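PDB 6TZ0: viral structural protein 4 from Bombyx mori cytoplasmic polyhedrosis virus, which binds GTP through a P-loop and accompanies the viral RNA-dependent RNA polymerase, probably as an NTPase partner in transcription. Local coordinates for residues T348-A353 and T501-L507; E337-S341 and P482-I486. One frame throughout, in Å; residues are numbered along the deposited sequence.

In the fold
Well into the chain, helix 326-340 supplies one half of interaction 2 at its C-terminal end, and strand 347-353 follows with one half of interaction 1. Some 140 residues beyond the helix end, 482-486 opens strand 484-489 and returns to the helix end, closing interaction 2. The chain runs on to 501-507, which returns to 348-353 and closes interaction 1. The two closures therefore cross. Both reach the same parallel sheet, where 347-353 lies between 484-489 and 504-507, and Leu349 N meets Leu485 O at 3.1 Å, a probable hydrogen bond joining the contacts. Interaction 2 ties the end of helix 326-340 to the start of the inner strand 484-489.

Interaction 1: T348-A353 and T501-L507; sequences TLVVYA and TDTTVLL
Strand 348-353 and segment 501-507 run side by side in parallel, their strand axes 4.5 Å apart and inclined at 29°. Val350 pairs with Thr504, Val351 with Val505 and Tyr352 with Leu506, at CA-CA distances of 4.7, 5.3 and 4.6 Å. Val505 is central to this ladder: its N donates to Val350 O at 3.1 Å, and its O accepts from Tyr352 N at 3.1 Å, almost linearly. Leu507 N then reaches Tyr352 O at 2.7 Å, whereas Val350 N to Thr503 O, at 3.5 Å, is weak. The Val505 side chain (m) shares a face with Val351 (t), their CG2 atoms 4.0 Å apart, and packs on Val331 of helix 326-340.

Tyr352 lies on the opposite face with Val350, Thr504 and Leu506. Its m rotamer swings the ring back along the sheet, so that CE2 comes within 3.2 Å of Thr504 OG1. At the N-terminal end, before regular pairing begins, Thr501 adopts an extended backbone and points its side chain toward the strand; its CG2 lies 3.4 Å from Thr348 O and 3.7 Å from Val350 CG2. Its carbonyl makes a weak hydrogen bond to Ser619 of the polymerase chain.

Leu507 ends the pairing, with CD2 3.7 Å from Ala353 CB, and also packs against Lys359, which binds GTP in another structure of this protein. Strand 348-353 leads into the P-loop and then helix 359-374. The strand order, 2-3-1-4-5, matches that of kinase-like P-loop NTPases, and this pair, the P-loop strand and its neighbour, forms part of the sheet core beside the Walker A site.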
ATOM      1  N   THR B 348      27.620  -5.989  -5.072  1.00 29.96           N
ATOM      2  CA  THR B 348      28.162  -4.859  -5.814  1.00 29.96           C
ATOM      3  C   THR B 348      27.957  -3.584  -5.012  1.00 29.96           C
ATOM      4  O   THR B 348      26.884  -3.375  -4.443  1.00 29.96           O
ATOM      5  CB  THR B 348      27.488  -4.750  -7.190  1.00 29.96           C
ATOM      6  OG1 THR B 348      27.584  -6.002  -7.874  1.00 29.96           O
ATOM      7  CG2 THR B 348      28.151  -3.685  -8.041  1.00 29.96           C
ATOM      8  N   LEU B 349      28.991  -2.749  -4.944  1.00 26.87           N
ATOM      9  CA  LEU B 349      28.910  -1.427  -4.337  1.00 26.87           C
ATOM     10  C   LEU B 349      29.031  -0.382  -5.432  1.00 26.87           C
ATOM     11  O   LEU B 349      30.038  -0.342  -6.141  1.00 26.87           O
ATOM     12  CB  LEU B 349      30.009  -1.219  -3.299  1.00 26.87           C
ATOM     13  CG  LEU B 349      29.957   0.106  -2.543  1.00 26.87           C
ATOM     14  CD1 LEU B 349      28.733   0.140  -1.661  1.00 26.87           C
ATOM     15  CD2 LEU B 349      31.214   0.340  -1.741  1.00 26.87           C
ATOM     16  N   VAL B 350      28.017   0.465  -5.563  1.00 26.36           N
ATOM     17  CA  VAL B 350      28.051   1.576  -6.505  1.00 26.36           C
ATOM     18  C   VAL B 350      28.496   2.821  -5.756  1.00 26.36           C
ATOM     19  O   VAL B 350      27.893   3.197  -4.746  1.00 26.36           O
ATOM     20  CB  VAL B 350      26.688   1.791  -7.177  1.00 26.36           C
ATOM     21  CG1 VAL B 350      26.749   2.985  -8.108  1.00 26.36           C
ATOM     22  CG2 VAL B 350      26.296   0.562  -7.942  1.00 26.36           C
ATOM     23  N   VAL B 351      29.554   3.462  -6.247  1.00 25.24           N
ATOM     24  CA  VAL B 351      30.134   4.641  -5.617  1.00 25.24           C
ATOM     25  C   VAL B 351      30.054   5.792  -6.606  1.00 25.24           C
ATOM     26  O   VAL B 351      30.703   5.759  -7.657  1.00 25.24           O
ATOM     27  CB  VAL B 351      31.583   4.402  -5.183  1.00 25.24           C
ATOM     28  CG1 VAL B 351      32.166   5.669  -4.603  1.00 25.24           C
ATOM     29  CG2 VAL B 351      31.653   3.281  -4.182  1.00 25.24           C
ATOM     30  N   TYR B 352      29.270   6.811  -6.275  1.00 26.04           N
ATOM     31  CA  TYR B 352      29.198   8.021  -7.078  1.00 26.04           C
ATOM     32  C   TYR B 352      30.135   9.082  -6.525  1.00 26.04           C
ATOM     33  O   TYR B 352      30.329   9.195  -5.314  1.00 26.04           O
ATOM     34  CB  TYR B 352      27.785   8.590  -7.117  1.00 26.04           C
ATOM     35  CG  TYR B 352      26.794   7.725  -7.832  1.00 26.04           C
ATOM     36  CD1 TYR B 352      26.827   7.607  -9.204  1.00 26.04           C
ATOM     37  CD2 TYR B 352      25.790   7.072  -7.138  1.00 26.04           C
ATOM     38  CE1 TYR B 352      25.924   6.828  -9.866  1.00 26.04           C
ATOM     39  CE2 TYR B 352      24.870   6.301  -7.794  1.00 26.04           C
ATOM     40  CZ  TYR B 352      24.945   6.182  -9.161  1.00 26.04           C
ATOM     41  OH  TYR B 352      24.036   5.416  -9.836  1.00 26.04           O
ATOM     42  N   ALA B 353      30.703   9.868  -7.430  1.00 26.65           N
ATOM     43  CA  ALA B 353      31.607  10.940  -7.050  1.00 26.65           C
ATOM     44  C   ALA B 353      31.621  11.977  -8.156  1.00 26.65           C
ATOM     45  O   ALA B 353      31.279  11.688  -9.304  1.00 26.65           O
ATOM     46  CB  ALA B 353      33.020  10.420  -6.793  1.00 26.65           C
ATOM     47  N   THR B 501      21.916  -3.574  -7.002  1.00 33.49           N
ATOM     48  CA  THR B 501      22.565  -3.432  -5.710  1.00 33.49           C
ATOM     49  C   THR B 501      21.527  -3.092  -4.659  1.00 33.49           C
ATOM     50  O   THR B 501      20.350  -2.884  -4.949  1.00 33.49           O
ATOM     51  CB  THR B 501      23.618  -2.320  -5.706  1.00 33.49           C
ATOM     52  OG1 THR B 501      22.974  -1.063  -5.940  1.00 33.49           O
ATOM     53  CG2 THR B 501      24.616  -2.535  -6.777  1.00 33.49           C
ATOM     54  N   ASP B 502      21.990  -2.995  -3.425  1.00 32.79           N
ATOM     55  CA  ASP B 502      21.193  -2.447  -2.350  1.00 32.79           C
ATOM     56  C   ASP B 502      21.960  -1.366  -1.616  1.00 32.79           C
ATOM     57  O   ASP B 502      21.420  -0.762  -0.687  1.00 32.79           O
ATOM     58  CB  ASP B 502      20.793  -3.554  -1.370  1.00 32.79           C
ATOM     59  CG  ASP B 502      19.520  -3.255  -0.635  1.00 32.79           C
ATOM     60  OD1 ASP B 502      18.939  -2.179  -0.862  1.00 32.79           O
ATOM     61  OD2 ASP B 502      19.086  -4.123   0.148  1.00 32.79           O
ATOM     62  N   THR B 503      23.211  -1.124  -1.991  1.00 28.67           N
ATOM     63  CA  THR B 503      24.089  -0.183  -1.311  1.00 28.67           C
ATOM     64  C   THR B 503      24.739   0.719  -2.348  1.00 28.67           C
ATOM     65  O   THR B 503      25.651   0.292  -3.058  1.00 28.67           O
ATOM     66  CB  THR B 503      25.159  -0.914  -0.504  1.00 28.67           C
ATOM     67  OG1 THR B 503      25.840  -1.836  -1.358  1.00 28.67           O
ATOM     68  CG2 THR B 503      24.562  -1.657   0.670  1.00 28.67           C
ATOM     69  N   THR B 504      24.277   1.959  -2.429  1.00 26.64           N
ATOM     70  CA  THR B 504      24.932   2.978  -3.234  1.00 26.64           C
ATOM     71  C   THR B 504      25.214   4.200  -2.374  1.00 26.64           C
ATOM     72  O   THR B 504      24.330   4.698  -1.672  1.00 26.64           O
ATOM     73  CB  THR B 504      24.105   3.329  -4.485  1.00 26.64           C
ATOM     74  OG1 THR B 504      24.620   4.512  -5.105  1.00 26.64           O
ATOM     75  CG2 THR B 504      22.646   3.475  -4.189  1.00 26.64           C
ATOM     76  N   VAL B 505      26.467   4.644  -2.399  1.00 24.13           N
ATOM     77  CA  VAL B 505      26.937   5.755  -1.592  1.00 24.13           C
ATOM     78  C   VAL B 505      27.437   6.846  -2.522  1.00 24.13           C
ATOM     79  O   VAL B 505      27.609   6.643  -3.721  1.00 24.13           O
ATOM     80  CB  VAL B 505      28.045   5.340  -0.609  1.00 24.13           C
ATOM     81  CG1 VAL B 505      27.530   4.312   0.355  1.00 24.13           C
ATOM     82  CG2 VAL B 505      29.243   4.808  -1.361  1.00 24.13           C
ATOM     83  N   LEU B 506      27.687   8.014  -1.944  1.00 24.53           N
ATOM     84  CA  LEU B 506      28.300   9.119  -2.658  1.00 24.53           C
ATOM     85  C   LEU B 506      29.585   9.496  -1.940  1.00 24.53           C
ATOM     86  O   LEU B 506      29.595   9.642  -0.716  1.00 24.53           O
ATOM     87  CB  LEU B 506      27.345  10.309  -2.757  1.00 24.53           C
ATOM     88  CG  LEU B 506      27.636  11.405  -3.783  1.00 24.53           C
ATOM     89  CD1 LEU B 506      26.328  11.939  -4.298  1.00 24.53           C
ATOM     90  CD2 LEU B 506      28.426  12.539  -3.198  1.00 24.53           C
ATOM     91  N   LEU B 507      30.653   9.661  -2.706  1.00 25.90           N
ATOM     92  CA  LEU B 507      31.980   9.920  -2.174  1.00 25.90           C
ATOM     93  C   LEU B 507      32.334  11.396  -2.289  1.00 25.90           C
ATOM     94  O   LEU B 507      32.117  12.020  -3.329  1.00 25.90           O
ATOM     95  CB  LEU B 507      33.002   9.055  -2.917  1.00 25.90           C
ATOM     96  CG  LEU B 507      34.510   9.091  -2.680  1.00 25.90           C
ATOM     97  CD1 LEU B 507      35.096   7.732  -2.842  1.00 25.90           C
ATOM     98  CD2 LEU B 507      35.119   9.951  -3.744  1.00 25.90           C
TER

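Interaction 2: E337-S341 and P482-I486; sequences EAVVS and PRTLI
Arg483 NH1 donates to Val339 O at 2.9 Å, the shorter of two hydrogen bonds that the guanidinium makes to carbonyls in the last turn of helix 326-340. The other, from Arg483 NH2 to Ala338 O at 3.3 Å, is weak. Ser341 O is also 3.0 Å from Arg483 NH2, but the angle is too poor for a bond. NH2 has a further hydrogen bond to Val344 O, in the connection to strand 347-353, and NH1 a weak one to Gln376. To span the gap the arginine is fully extended, with chi1 to chi3 all t and chi4 near -89°, and its CA-to-CB bond points toward the helix.

This places a positive charge at the C-terminal end of the helix, where the end carbonyls and the helix dipole leave partial negative charge. Helical phi/psi last through Val340; Ser341 turns to psi 143°, although its N still bonds Glu337 O at 3.2 Å. In the other segment, Arg483 has a helical-region backbone (-71°/-45°) immediately before Thr484 starts strand 484-489. That strand adjoins strand 347-353 in the parallel sheet of the P-loop domain, so the contact ties the end of the helix preceding the P-loop strand to the start of its sheet neighbour.

Packing is modest, with 159 Å² buried in all. The closest CA pair is Val339 with Thr484, at 6.7 Å. Val339 (t) directs CG1 to within 4.2 Å of Thr484 CG2, and the p rotamer of Thr484 goes with a hydrogen bond from its OG1 to Val377 O. Beyond them, Val339 also touches Ser374, and Thr484 rests on Val378 of edge strand 378-381.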
ATOM      1  N   GLU B 337      28.057  -7.087   4.859  1.00 31.20           N
ATOM      2  CA  GLU B 337      27.187  -8.236   5.080  1.00 31.20           C
ATOM      3  C   GLU B 337      26.852  -8.935   3.770  1.00 31.20           C
ATOM      4  O   GLU B 337      26.775 -10.167   3.719  1.00 31.20           O
ATOM      5  CB  GLU B 337      25.914  -7.787   5.800  1.00 31.20           C
ATOM      6  CG  GLU B 337      24.867  -8.869   6.004  1.00 31.20           C
ATOM      7  CD  GLU B 337      25.331  -9.993   6.908  1.00 31.20           C
ATOM      8  OE1 GLU B 337      26.135  -9.736   7.827  1.00 31.20           O
ATOM      9  OE2 GLU B 337      24.910 -11.147   6.680  1.00 31.20           O
ATOM     10  N   ALA B 338      26.664  -8.169   2.693  1.00 29.62           N
ATOM     11  CA  ALA B 338      26.461  -8.809   1.392  1.00 29.62           C
ATOM     12  C   ALA B 338      27.729  -9.483   0.874  1.00 29.62           C
ATOM     13  O   ALA B 338      27.646 -10.483   0.158  1.00 29.62           O
ATOM     14  CB  ALA B 338      25.951  -7.790   0.375  1.00 29.62           C
ATOM     15  N   VAL B 339      28.902  -8.947   1.214  1.00 29.61           N
ATOM     16  CA  VAL B 339      30.167  -9.555   0.802  1.00 29.61           C
ATOM     17  C   VAL B 339      30.385 -10.887   1.507  1.00 29.61           C
ATOM     18  O   VAL B 339      30.808 -11.870   0.888  1.00 29.61           O
ATOM     19  CB  VAL B 339      31.328  -8.572   1.054  1.00 29.61           C
ATOM     20  CG1 VAL B 339      32.675  -9.247   0.917  1.00 29.61           C
ATOM     21  CG2 VAL B 339      31.267  -7.457   0.067  1.00 29.61           C
ATOM     22  N   VAL B 340      30.067 -10.954   2.798  1.00 31.83           N
ATOM     23  CA  VAL B 340      30.349 -12.158   3.571  1.00 31.83           C
ATOM     24  C   VAL B 340      29.377 -13.288   3.237  1.00 31.83           C
ATOM     25  O   VAL B 340      29.797 -14.436   3.056  1.00 31.83           O
ATOM     26  CB  VAL B 340      30.348 -11.813   5.072  1.00 31.83           C
ATOM     27  CG1 VAL B 340      30.382 -13.055   5.931  1.00 31.83           C
ATOM     28  CG2 VAL B 340      31.551 -10.966   5.392  1.00 31.83           C
ATOM     29  N   SER B 341      28.087 -12.984   3.095  1.00 33.91           N
ATOM     30  CA  SER B 341      27.049 -14.007   3.180  1.00 33.91           C
ATOM     31  C   SER B 341      27.025 -14.918   1.957  1.00 33.91           C
ATOM     32  O   SER B 341      27.240 -14.480   0.824  1.00 33.91           O
ATOM     33  CB  SER B 341      25.677 -13.362   3.338  1.00 33.91           C
ATOM     34  OG  SER B 341      25.269 -12.755   2.129  1.00 33.91           O
ATOM     35  N   PRO B 482      34.583 -11.473 -11.268  1.00 33.98           N
ATOM     36  CA  PRO B 482      34.639 -11.746  -9.832  1.00 33.98           C
ATOM     37  C   PRO B 482      33.289 -11.554  -9.162  1.00 33.98           C
ATOM     38  O   PRO B 482      32.385 -10.904  -9.686  1.00 33.98           O
ATOM     39  CB  PRO B 482      35.663 -10.734  -9.318  1.00 33.98           C
ATOM     40  CG  PRO B 482      36.489 -10.429 -10.481  1.00 33.98           C
ATOM     41  CD  PRO B 482      35.574 -10.456 -11.654  1.00 33.98           C
ATOM     42  N   ARG B 483      33.168 -12.158  -7.983  1.00 33.07           N
ATOM     43  CA  ARG B 483      31.897 -12.165  -7.268  1.00 33.07           C
ATOM     44  C   ARG B 483      31.559 -10.787  -6.711  1.00 33.07           C
ATOM     45  O   ARG B 483      30.416 -10.326  -6.818  1.00 33.07           O
ATOM     46  CB  ARG B 483      31.945 -13.199  -6.146  1.00 33.07           C
ATOM     47  CG  ARG B 483      30.711 -13.203  -5.305  1.00 33.07           C
ATOM     48  CD  ARG B 483      30.779 -14.175  -4.169  1.00 33.07           C
ATOM     49  NE  ARG B 483      29.581 -14.060  -3.352  1.00 33.07           N
ATOM     50  CZ  ARG B 483      29.471 -13.232  -2.321  1.00 33.07           C
ATOM     51  NH1 ARG B 483      30.491 -12.464  -1.979  1.00 33.07           N
ATOM     52  NH2 ARG B 483      28.348 -13.182  -1.626  1.00 33.07           N
ATOM     53  N   THR B 484      32.534 -10.118  -6.108  1.00 32.21           N
ATOM     54  CA  THR B 484      32.327  -8.807  -5.511  1.00 32.21           C
ATOM     55  C   THR B 484      32.901  -7.746  -6.437  1.00 32.21           C
ATOM     56  O   THR B 484      34.104  -7.738  -6.705  1.00 32.21           O
ATOM     57  CB  THR B 484      32.972  -8.728  -4.130  1.00 32.21           C
ATOM     58  OG1 THR B 484      34.381  -8.917  -4.255  1.00 32.21           O
ATOM     59  CG2 THR B 484      32.423  -9.812  -3.228  1.00 32.21           C
ATOM     60  N   LEU B 485      32.040  -6.857  -6.923  1.00 30.46           N
ATOM     61  CA  LEU B 485      32.433  -5.757  -7.790  1.00 30.46           C
ATOM     62  C   LEU B 485      32.285  -4.421  -7.080  1.00 30.46           C
ATOM     63  O   LEU B 485      31.435  -4.249  -6.203  1.00 30.46           O
ATOM     64  CB  LEU B 485      31.595  -5.713  -9.067  1.00 30.46           C
ATOM     65  CG  LEU B 485      31.784  -6.761 -10.151  1.00 30.46           C
ATOM     66  CD1 LEU B 485      30.726  -6.576 -11.216  1.00 30.46           C
ATOM     67  CD2 LEU B 485      33.167  -6.645 -10.757  1.00 30.46           C
ATOM     68  N   ILE B 486      33.125  -3.474  -7.480  1.00 30.14           N
ATOM     69  CA  ILE B 486      33.016  -2.082  -7.072  1.00 30.14           C
ATOM     70  C   ILE B 486      32.960  -1.262  -8.348  1.00 30.14           C
ATOM     71  O   ILE B 486      33.943  -1.201  -9.096  1.00 30.14           O
ATOM     72  CB  ILE B 486      34.181  -1.640  -6.182  1.00 30.14           C
ATOM     73  CG1 ILE B 486      34.133  -2.384  -4.851  1.00 30.14           C
ATOM     74  CG2 ILE B 486      34.126  -0.148  -5.943  1.00 30.14           C
ATOM     75  CD1 ILE B 486      35.366  -2.207  -4.040  1.00 30.14           C
TER